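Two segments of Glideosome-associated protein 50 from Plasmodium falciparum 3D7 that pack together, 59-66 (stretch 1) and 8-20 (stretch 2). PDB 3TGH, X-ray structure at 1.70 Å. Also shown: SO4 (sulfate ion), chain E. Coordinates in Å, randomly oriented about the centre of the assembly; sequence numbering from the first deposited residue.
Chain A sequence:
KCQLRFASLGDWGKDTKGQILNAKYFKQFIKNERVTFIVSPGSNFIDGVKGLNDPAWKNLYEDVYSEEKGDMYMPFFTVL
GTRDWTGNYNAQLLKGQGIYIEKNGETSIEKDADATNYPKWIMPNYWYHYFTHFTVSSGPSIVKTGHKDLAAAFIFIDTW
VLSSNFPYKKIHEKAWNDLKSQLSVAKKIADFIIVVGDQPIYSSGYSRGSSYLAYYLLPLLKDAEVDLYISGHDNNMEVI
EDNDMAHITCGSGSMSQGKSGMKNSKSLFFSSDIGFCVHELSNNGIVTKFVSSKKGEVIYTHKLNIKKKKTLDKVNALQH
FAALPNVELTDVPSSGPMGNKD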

# COMPACT_ATOMS: atom_id res chain seq x y z
N ASN A 59 -3.24 7.49 -20.53
CA ASN A 59 -1.99 6.97 -21.10
C ASN A 59 -1.15 6.11 -20.16
O ASN A 59 -0.51 5.16 -20.61
CB ASN A 59 -1.12 8.13 -21.61
CG ASN A 59 -1.76 8.87 -22.77
OD1 ASN A 59 -2.50 8.29 -23.57
ND2 ASN A 59 -1.48 10.16 -22.86
N LEU A 60 -1.15 6.43 -18.86
CA LEU A 60 -0.32 5.72 -17.89
C LEU A 60 -1.06 4.74 -16.99
O LEU A 60 -0.43 3.93 -16.33
CB LEU A 60 0.47 6.71 -17.03
CG LEU A 60 1.39 7.68 -17.77
CD1 LEU A 60 2.08 8.63 -16.79
CD2 LEU A 60 2.42 6.92 -18.60
N TYR A 61 -2.39 4.82 -16.94
CA TYR A 61 -3.17 3.95 -16.06
C TYR A 61 -4.20 3.16 -16.85
O TYR A 61 -4.09 1.94 -16.97
CB TYR A 61 -3.84 4.76 -14.95
CG TYR A 61 -4.71 3.97 -13.99
CD1 TYR A 61 -4.14 3.24 -12.96
CD2 TYR A 61 -6.10 3.97 -14.11
CE1 TYR A 61 -4.94 2.52 -12.06
CE2 TYR A 61 -6.90 3.25 -13.22
CZ TYR A 61 -6.30 2.53 -12.20
OH TYR A 61 -7.07 1.82 -11.30
N GLU A 62 -5.18 3.87 -17.41
CA GLU A 62 -6.31 3.22 -18.07
C GLU A 62 -5.89 2.31 -19.22
O GLU A 62 -6.36 1.18 -19.33
CB GLU A 62 -7.31 4.25 -18.61
CG GLU A 62 -7.94 5.13 -17.54
CD GLU A 62 -8.85 6.20 -18.14
OE1 GLU A 62 -9.13 6.17 -19.36
OE2 GLU A 62 -9.29 7.09 -17.39
N ASP A 63 -5.00 2.80 -20.09
CA ASP A 63 -4.57 2.02 -21.25
C ASP A 63 -3.48 0.99 -20.93
O ASP A 63 -3.18 0.14 -21.76
CB ASP A 63 -4.09 2.94 -22.38
CG ASP A 63 -5.23 3.70 -23.05
OD1 ASP A 63 -6.41 3.40 -22.77
OD2 ASP A 63 -4.94 4.57 -23.89
N VAL A 64 -2.90 1.07 -19.73
CA VAL A 64 -1.83 0.17 -19.33
C VAL A 64 -2.37 -1.03 -18.57
O VAL A 64 -1.90 -2.15 -18.76
CB VAL A 64 -0.77 0.91 -18.46
CG1 VAL A 64 0.30 -0.06 -17.94
CG2 VAL A 64 -0.13 2.04 -19.25
N TYR A 65 -3.36 -0.81 -17.69
CA TYR A 65 -3.82 -1.87 -16.78
C TYR A 65 -5.21 -2.39 -17.11
O TYR A 65 -5.86 -3.02 -16.27
CB TYR A 65 -3.72 -1.39 -15.32
CG TYR A 65 -2.31 -0.96 -14.98
CD1 TYR A 65 -1.29 -1.90 -14.79
CD2 TYR A 65 -1.98 0.38 -14.88
CE1 TYR A 65 0.02 -1.51 -14.50
CE2 TYR A 65 -0.68 0.79 -14.58
CZ TYR A 65 0.31 -0.16 -14.40
OH TYR A 65 1.59 0.25 -14.12
N SER A 66 -5.66 -2.16 -18.34
CA SER A 66 -6.97 -2.63 -18.78
C SER A 66 -6.87 -4.01 -19.41
O SER A 66 -5.82 -4.39 -19.95
CB SER A 66 -7.61 -1.65 -19.77
OG SER A 66 -6.84 -1.53 -20.94
S SO4 E . 13.04 3.11 -21.12
O1 SO4 E . 11.70 2.78 -21.60
O2 SO4 E . 12.95 4.24 -20.19
O3 SO4 E . 13.62 1.96 -20.45
O4 SO4 E . 13.87 3.50 -22.26
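Stretch 2 (8-20) SLGDWGKDTKGQI

A single side-chain amide, that of Gln 19, provides the one direct hydrogen bond between the two segments: its NE2 donates to the backbone carbonyl of Leu 60, with Gln 19 NE2 to Leu 60 O at 3.0 Å and an N-H...O angle of 132°. The remaining direct contacts are mostly van der Waals and aromatic, and together the two segments bury 442 Å², both sides summed.

Stretch 2 is extended from Ser 8 through Gly 10, then turns at Asp 11, whose phi and psi are both positive (54/49), and runs as loop until a helix starts at Lys 17. Thr 16 caps this helix, its OG1 accepting from Gln 19 N at 2.9 Å, while Lys 17 N, at the helix start, donates to O1 of a sulfate ion at 2.7 Å. Stretch 1 enters in a helix that begins earlier in the chain, with a wider, pi-type turn at 59-62; Tyr 61 O accepts from both Val 64 N (3.1 Å) and Tyr 65 N (2.9 Å). The two segments run in the same general direction along the contact: Gly 13 lies nearest Leu 60, with CA atoms 5.7 Å apart, and Ile 20 nearest Val 64, at 6.8 Å.

Leu 60, in the m,t rotamer, points toward the loop and fits against the backbone of residues 13 to 15. Its CD1 lies 3.8 Å from Gly 13 O and its CD2 3.5 Å from Asp 15 N. A CB on Gly 13 would be crowded by Trp 12 CZ3, 3.4 Å from its ideal position, and would lie 4.5 Å from Leu 60 CD1.

Trp 12 meets both tyrosines. Its six-membered ring is oblique to that of Tyr 61, with planes at 46° and Tyr 61 CD1 at 3.6 Å from Trp 12 CH2. Tyr 65 instead presents its edge to the face of Trp 12 in an offset arrangement, with planes at 88° and centroids 5.8 Å apart. Although its CA-to-CB bond points sideways, the end of the Tyr 65 side chain comes nearer, placing OH 3.5 Å from Trp 12 CB and CE1 3.8 Å from Leu 9 CD2.

Farther along, Val 64 CG2 packs 3.7 Å from Gln 19 OE1 and 4.2 Å from Ile 20 CD1. Water supplements these contacts: water 1 accepts from Tyr 65 OH (2.7 Å) and donates to Gln 19 O (3.0 Å), linking a side chain of one segment to the backbone of the other.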

# COMPACT_ATOMS: atom_id res chain seq x y z
N SER A 8 0.34 -5.92 -4.84
CA SER A 8 0.90 -4.60 -4.56
C SER A 8 1.69 -4.13 -5.76
O SER A 8 2.50 -4.88 -6.31
CB SER A 8 1.84 -4.66 -3.34
OG SER A 8 1.14 -4.91 -2.14
N LEU A 9 1.47 -2.87 -6.16
CA LEU A 9 2.15 -2.25 -7.29
C LEU A 9 2.50 -0.80 -6.92
O LEU A 9 1.61 -0.01 -6.62
CB LEU A 9 1.24 -2.26 -8.52
CG LEU A 9 1.85 -1.64 -9.79
CD1 LEU A 9 2.93 -2.57 -10.37
CD2 LEU A 9 0.76 -1.33 -10.81
N GLY A 10 3.78 -0.45 -6.92
CA GLY A 10 4.19 0.88 -6.45
C GLY A 10 4.99 1.69 -7.44
O GLY A 10 5.73 1.13 -8.25
N ASP A 11 4.82 3.01 -7.40
CA ASP A 11 5.62 3.95 -8.21
C ASP A 11 5.59 3.58 -9.70
O ASP A 11 6.62 3.55 -10.38
CB ASP A 11 7.04 3.98 -7.67
CG ASP A 11 7.09 4.50 -6.24
OD1 ASP A 11 7.03 5.73 -6.05
OD2 ASP A 11 7.19 3.69 -5.30
N TRP A 12 4.37 3.36 -10.17
CA TRP A 12 4.09 2.67 -11.43
C TRP A 12 3.83 3.62 -12.60
O TRP A 12 3.91 3.22 -13.77
CB TRP A 12 2.89 1.72 -11.21
CG TRP A 12 1.75 2.40 -10.54
CD1 TRP A 12 1.42 2.35 -9.21
CD2 TRP A 12 0.80 3.29 -11.15
NE1 TRP A 12 0.33 3.15 -8.95
CE2 TRP A 12 -0.08 3.72 -10.13
CE3 TRP A 12 0.59 3.75 -12.45
CZ2 TRP A 12 -1.13 4.61 -10.37
CZ3 TRP A 12 -0.47 4.62 -12.70
CH2 TRP A 12 -1.30 5.05 -11.66
N GLY A 13 3.52 4.88 -12.30
CA GLY A 13 3.04 5.81 -13.31
C GLY A 13 4.10 6.58 -14.07
O GLY A 13 4.31 7.77 -13.83
N LYS A 14 4.75 5.89 -15.00
CA LYS A 14 5.73 6.49 -15.90
C LYS A 14 5.81 5.66 -17.18
O LYS A 14 5.81 4.43 -17.12
CB LYS A 14 7.10 6.56 -15.23
CG LYS A 14 8.14 7.36 -16.02
CD LYS A 14 9.47 7.45 -15.30
CE LYS A 14 10.47 8.28 -16.11
NZ LYS A 14 11.78 8.42 -15.42
N ASP A 15 5.86 6.33 -18.33
CA ASP A 15 5.92 5.63 -19.61
C ASP A 15 7.34 5.12 -19.87
O ASP A 15 8.19 5.85 -20.40
CB ASP A 15 5.45 6.55 -20.75
CG ASP A 15 5.43 5.86 -22.11
OD1 ASP A 15 5.33 4.61 -22.16
OD2 ASP A 15 5.51 6.57 -23.13
N THR A 16 7.59 3.88 -19.47
CA THR A 16 8.86 3.21 -19.70
C THR A 16 8.58 1.83 -20.28
O THR A 16 7.48 1.30 -20.12
CB THR A 16 9.66 3.04 -18.38
OG1 THR A 16 8.98 2.11 -17.51
CG2 THR A 16 9.82 4.37 -17.67
N LYS A 17 9.56 1.24 -20.95
CA LYS A 17 9.40 -0.14 -21.44
C LYS A 17 9.14 -1.08 -20.26
O LYS A 17 8.36 -2.02 -20.37
CB LYS A 17 10.61 -0.59 -22.27
CG LYS A 17 11.92 -0.72 -21.51
CD LYS A 17 13.05 -1.25 -22.42
CE LYS A 17 14.27 -1.66 -21.61
NZ LYS A 17 15.21 -2.51 -22.40
N GLY A 18 9.80 -0.81 -19.13
CA GLY A 18 9.58 -1.58 -17.91
C GLY A 18 8.13 -1.57 -17.43
O GLY A 18 7.60 -2.61 -17.05
N GLN A 19 7.49 -0.41 -17.46
CA GLN A 19 6.09 -0.31 -17.02
C GLN A 19 5.20 -1.26 -17.81
O GLN A 19 4.35 -1.95 -17.23
CB GLN A 19 5.54 1.11 -17.16
CG GLN A 19 4.16 1.28 -16.49
CD GLN A 19 3.28 2.36 -17.12
OE1 GLN A 19 3.43 2.72 -18.29
NE2 GLN A 19 2.32 2.86 -16.35
N ILE A 20 5.40 -1.28 -19.12
CA ILE A 20 4.54 -2.03 -20.04
C ILE A 20 4.79 -3.54 -19.91
O ILE A 20 3.85 -4.33 -19.90
CB ILE A 20 4.78 -1.58 -21.51
CG1 ILE A 20 4.52 -0.08 -21.68
CG2 ILE A 20 3.90 -2.38 -22.47
CD1 ILE A 20 3.12 0.35 -21.28
O HOH W 1 3.65 -1.55 -14.38
O HOH W 2 2.41 3.75 -20.65